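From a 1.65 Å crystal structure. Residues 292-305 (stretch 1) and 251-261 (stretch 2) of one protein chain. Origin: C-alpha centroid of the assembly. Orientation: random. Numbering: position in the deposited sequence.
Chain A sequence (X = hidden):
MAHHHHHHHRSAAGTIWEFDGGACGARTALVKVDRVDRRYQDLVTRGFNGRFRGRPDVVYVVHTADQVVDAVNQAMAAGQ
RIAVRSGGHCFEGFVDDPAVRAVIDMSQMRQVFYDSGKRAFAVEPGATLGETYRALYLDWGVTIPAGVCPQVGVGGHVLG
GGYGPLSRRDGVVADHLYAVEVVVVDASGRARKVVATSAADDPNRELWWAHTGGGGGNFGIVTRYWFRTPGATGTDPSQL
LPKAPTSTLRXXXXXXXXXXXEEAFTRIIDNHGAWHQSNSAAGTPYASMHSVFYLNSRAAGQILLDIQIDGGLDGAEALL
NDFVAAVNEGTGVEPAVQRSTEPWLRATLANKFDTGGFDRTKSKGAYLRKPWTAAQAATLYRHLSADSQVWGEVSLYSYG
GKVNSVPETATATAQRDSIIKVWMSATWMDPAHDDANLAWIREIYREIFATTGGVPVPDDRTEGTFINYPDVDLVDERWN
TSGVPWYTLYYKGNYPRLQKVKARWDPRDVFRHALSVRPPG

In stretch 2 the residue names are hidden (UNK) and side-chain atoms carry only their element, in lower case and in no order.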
# COMPACT_ATOMS: atom_id res chain seq x y z
N VAL A 292 12.88 6.79 1.32
CA VAL A 292 11.72 7.56 1.74
C VAL A 292 12.18 8.94 2.23
O VAL A 292 13.03 9.00 3.12
CB VAL A 292 10.94 6.85 2.85
CG1 VAL A 292 9.72 7.68 3.25
CG2 VAL A 292 10.53 5.46 2.39
N PHE A 293 11.65 9.99 1.64
CA PHE A 293 12.06 11.34 2.10
C PHE A 293 10.92 11.86 2.96
O PHE A 293 9.86 12.17 2.44
CB PHE A 293 12.41 12.26 0.95
CG PHE A 293 13.40 13.38 1.29
CD1 PHE A 293 14.02 14.09 0.28
CD2 PHE A 293 13.69 13.69 2.61
CE1 PHE A 293 14.93 15.10 0.57
CE2 PHE A 293 14.58 14.70 2.92
CZ PHE A 293 15.19 15.40 1.90
N TYR A 294 11.14 11.91 4.28
CA TYR A 294 10.08 12.37 5.16
C TYR A 294 10.17 13.89 5.31
O TYR A 294 11.03 14.36 6.05
CB TYR A 294 10.12 11.72 6.54
CG TYR A 294 10.01 10.22 6.56
CD1 TYR A 294 11.13 9.44 6.84
CD2 TYR A 294 8.80 9.58 6.29
CE1 TYR A 294 11.04 8.06 6.86
CE2 TYR A 294 8.71 8.20 6.30
CZ TYR A 294 9.83 7.45 6.59
OH TYR A 294 9.73 6.09 6.61
N LEU A 295 9.28 14.55 4.58
CA LEU A 295 9.21 16.01 4.65
C LEU A 295 8.28 16.44 5.78
O LEU A 295 7.12 16.79 5.54
CB LEU A 295 8.78 16.58 3.30
CG LEU A 295 9.62 16.06 2.13
CD1 LEU A 295 9.13 16.59 0.80
CD2 LEU A 295 11.08 16.44 2.36
N ASN A 296 8.81 16.40 6.99
CA ASN A 296 8.15 16.79 8.21
C ASN A 296 7.89 18.30 8.30
O ASN A 296 8.60 19.08 7.67
CB ASN A 296 9.00 16.38 9.42
CG ASN A 296 9.23 14.89 9.53
OD1 ASN A 296 8.29 14.10 9.63
ND2 ASN A 296 10.49 14.49 9.53
N SER A 297 6.91 18.67 9.11
CA SER A 297 6.62 20.07 9.38
C SER A 297 7.66 20.70 10.31
O SER A 297 8.48 19.97 10.86
CB SER A 297 5.23 20.21 10.01
OG SER A 297 4.23 20.12 8.99
N ARG A 298 7.61 22.02 10.47
CA ARG A 298 8.38 22.83 11.38
C ARG A 298 7.76 22.83 12.79
O ARG A 298 7.35 23.83 13.36
CB ARG A 298 8.51 24.31 11.01
CG ARG A 298 9.73 25.02 11.59
CD ARG A 298 9.95 26.31 10.81
NE ARG A 298 11.26 26.92 11.01
CZ ARG A 298 11.99 27.49 10.07
NH1 ARG A 298 11.56 27.56 8.81
NH2 ARG A 298 13.17 28.01 10.40
N ALA A 299 7.76 21.63 13.34
CA ALA A 299 7.59 21.35 14.76
C ALA A 299 8.41 20.09 15.04
O ALA A 299 8.84 19.81 16.15
CB ALA A 299 6.14 21.18 15.16
N ALA A 300 8.61 19.35 13.94
CA ALA A 300 9.25 18.05 13.97
C ALA A 300 10.76 18.17 14.17
O ALA A 300 11.43 17.23 14.60
CB ALA A 300 8.95 17.31 12.67
N GLY A 301 11.28 19.34 13.82
CA GLY A 301 12.68 19.63 13.96
C GLY A 301 13.50 19.49 12.70
O GLY A 301 14.39 20.30 12.42
N GLN A 302 13.23 18.45 11.91
CA GLN A 302 14.01 18.21 10.71
C GLN A 302 13.26 17.34 9.70
O GLN A 302 12.35 16.61 10.07
CB GLN A 302 15.30 17.48 11.12
CG GLN A 302 15.14 16.02 11.43
CD GLN A 302 15.20 15.61 12.89
OE1 GLN A 302 15.82 14.62 13.26
NE2 GLN A 302 14.52 16.41 13.70
N ILE A 303 13.70 17.44 8.46
CA ILE A 303 13.32 16.61 7.34
C ILE A 303 14.34 15.47 7.23
O ILE A 303 15.53 15.63 7.51
CB ILE A 303 13.26 17.35 5.99
CG1 ILE A 303 14.58 17.98 5.55
CG2 ILE A 303 12.15 18.40 6.00
CD1 ILE A 303 14.57 18.56 4.16
N LEU A 304 13.87 14.29 6.85
CA LEU A 304 14.79 13.14 6.91
C LEU A 304 14.70 12.30 5.65
O LEU A 304 13.62 11.90 5.21
CB LEU A 304 14.47 12.35 8.17
CG LEU A 304 15.22 11.08 8.51
CD1 LEU A 304 15.26 10.94 10.03
CD2 LEU A 304 14.54 9.88 7.88
N LEU A 305 15.84 12.03 5.06
CA LEU A 305 15.97 11.16 3.89
C LEU A 305 16.47 9.79 4.36
O LEU A 305 17.61 9.71 4.81
CB LEU A 305 16.92 11.79 2.90
CG LEU A 305 16.80 11.71 1.39
CD1 LEU A 305 18.11 11.27 0.74
CD2 LEU A 305 15.65 10.80 0.96
N UNK A 251 21.66 4.65 5.23
CA UNK A 251 22.06 6.00 5.57
C UNK A 251 20.79 6.80 5.90
O UNK A 251 19.88 6.88 5.07
n UNK A 251 24.88 6.86 3.09
n UNK A 251 25.79 4.95 3.44
c UNK A 251 25.92 6.09 2.80
c UNK A 251 24.62 4.99 4.16
c UNK A 251 24.05 6.19 3.95
c UNK A 251 22.77 6.78 4.46
N UNK A 252 20.74 7.38 7.09
CA UNK A 252 19.75 8.41 7.40
C UNK A 252 20.43 9.77 7.40
O UNK A 252 21.35 10.00 8.19
c UNK A 252 19.03 8.15 8.73
c UNK A 252 20.00 7.63 9.79
c UNK A 252 18.34 9.60 10.74
c UNK A 252 18.25 9.35 9.25
N UNK A 253 19.98 10.61 6.49
CA UNK A 253 20.43 11.97 6.23
C UNK A 253 19.40 12.95 6.77
O UNK A 253 18.23 12.89 6.38
c UNK A 253 21.40 11.02 4.11
c UNK A 253 21.31 13.50 4.40
c UNK A 253 20.62 12.18 4.72
N UNK A 254 19.78 13.87 7.66
CA UNK A 254 18.82 14.79 8.24
C UNK A 254 19.26 16.25 8.12
O UNK A 254 20.45 16.57 8.31
o UNK A 254 17.43 13.69 9.91
c UNK A 254 18.60 14.49 9.74
c UNK A 254 18.36 15.79 10.49
N UNK A 255 18.31 17.12 7.81
CA UNK A 255 18.56 18.55 7.64
C UNK A 255 17.69 19.35 8.61
O UNK A 255 16.46 19.24 8.54
c UNK A 255 20.02 17.31 3.37
c UNK A 255 19.21 15.31 2.42
c UNK A 255 18.27 18.99 6.22
c UNK A 255 18.01 16.34 4.27
c UNK A 255 18.16 15.33 3.33
c UNK A 255 20.28 19.13 4.64
c UNK A 255 20.16 16.30 2.43
n UNK A 255 20.82 18.42 3.59
c UNK A 255 18.97 17.36 4.30
c UNK A 255 19.15 18.53 5.11
N UNK A 256 18.31 20.12 9.51
CA UNK A 256 17.54 20.80 10.56
C UNK A 256 16.68 21.92 9.97
O UNK A 256 17.09 22.55 9.00
c UNK A 256 18.43 21.35 11.67
o UNK A 256 18.87 20.11 13.71
o UNK A 256 20.03 19.64 11.92
c UNK A 256 19.15 20.30 12.50
N UNK A 257 15.49 22.18 10.51
CA UNK A 257 14.60 23.17 9.93
C UNK A 257 15.16 24.58 10.10
O UNK A 257 14.92 25.46 9.28
c UNK A 257 11.60 24.09 7.79
c UNK A 257 10.85 24.23 6.64
c UNK A 257 12.26 22.34 9.61
c UNK A 257 13.18 23.10 10.54
c UNK A 257 11.62 22.85 8.44
n UNK A 257 11.04 20.70 8.69
c UNK A 257 10.11 21.94 6.72
c UNK A 257 10.11 23.17 6.11
c UNK A 257 11.88 21.04 9.72
c UNK A 257 10.86 21.80 7.88
N UNK A 258 15.90 24.81 11.18
CA UNK A 258 16.34 26.18 11.44
C UNK A 258 17.35 26.63 10.40
O UNK A 258 17.47 27.81 10.08
c UNK A 258 16.92 26.29 12.85
o UNK A 258 18.10 25.53 12.98
N UNK A 259 18.12 25.68 9.84
CA UNK A 259 19.12 26.08 8.85
C UNK A 259 18.58 25.95 7.44
O UNK A 259 19.26 26.15 6.44
c UNK A 259 20.38 25.26 9.01
N UNK A 260 17.30 25.58 7.36
CA UNK A 260 16.67 25.42 6.07
C UNK A 260 16.01 26.72 5.62
O UNK A 260 15.31 27.37 6.39
c UNK A 260 16.99 22.75 4.64
c UNK A 260 16.28 22.89 5.98
c UNK A 260 15.64 24.28 6.10
c UNK A 260 15.24 21.80 6.18
N UNK A 261 16.26 27.04 4.36
CA UNK A 261 15.71 28.21 3.70
C UNK A 261 14.75 27.75 2.61
O UNK A 261 14.86 26.60 2.17
c UNK A 261 16.43 30.57 3.31
c UNK A 261 16.80 29.11 3.08
o UNK A 261 18.07 28.89 3.70

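Position 251 carries one carbon and then a five-membered ring of three carbons and two nitrogens, an imidazole that leads away from stretch 1, so it is His251. One ring nitrogen is hydrogen-bonded elsewhere in the structure.

Position 252 has four carbons, forked at the first, with one arm two carbons long whose end lies near Leu304. That branching defines Ile252; Ile252 CD1 packs 3.4 Å from Leu304 CD1.

At 253 one carbon carries two more, beside Leu305, giving Val253. Its backbone forms a reciprocal pair with Leu305: Val253 N to Leu305 O is 3.0 Å (175° at hydrogen), and Leu305 N to Val253 O is 2.9 Å (168°). Val253 CB and Leu305 CB lie 4.1 Å apart, on the same face of the sheet.

Position 254 bears one carbon carrying an oxygen and a carbon, near Gln302 and Leu304: Thr254. Thr254 CG2 lies 3.4 Å from Gln302 CG and Thr254 OG1 3.5 Å from Leu304 CD1; this buried hydroxyl oxygen has no polar partner in the model.

Position 255 has one carbon followed by fused five- and six-membered rings holding eight carbons and one nitrogen, an indole touching Phe293, Ile303 and Leu305, hence Trp255. Trp255 CZ3 reaches Phe293 CZ at 3.3 Å, the ring planes inclined at 41°, and Leu305 CB meets the indole edge, 3.8 Å from Trp255 CZ3. Trp255 N donates to Ile303 O at 3.2 Å; the return bond, Ile303 N to Trp255 O, is weak at 3.3 Å and 153°.

Position 256 has two carbons, the second carrying two oxygens: Asp256. Its carboxylate is exposed, while Asp256 CA lies 4.4 Å from Gln302 CA in a non-hydrogen-bonded pair.

Position 257 has one carbon, then fused five- and six-membered rings holding eight carbons and one nitrogen, a second indole, with Arg298 N over one face: Trp257. Stretch 1 covers 149 Å² of it, more than of any other residue here.

Position 258 has one carbon and one oxygen, Ser258; Arg298 NH2 comes within 3.8 Å of Ser258 CA. The lone carbon at 259, without contact, is Ala259. At 260 four carbons forked at the second approach Ile303: Leu260, with Leu260 CD1 3.9 Å from Ile303 CD1. At 261 one carbon carries an oxygen and a carbon, out of contact: Thr261, immediately before a helix.

The contact joins antiparallel strands (157°) through backbone pairing. Ile303 and Leu305 share one face with Val253 and Trp255, Gln302 and Leu304 the other with Thr254 and Asp256. Beyond the paired strand, Trp257 N donates to Gly301 O (2.9 Å) at the end of the 297–301 loop, and Trp257 NE1 adds a weak bond to Asn296 O (3.1 Å, 134°) at the preceding strand end.

Stretch 2 (251-261) HIVTWDWSALT
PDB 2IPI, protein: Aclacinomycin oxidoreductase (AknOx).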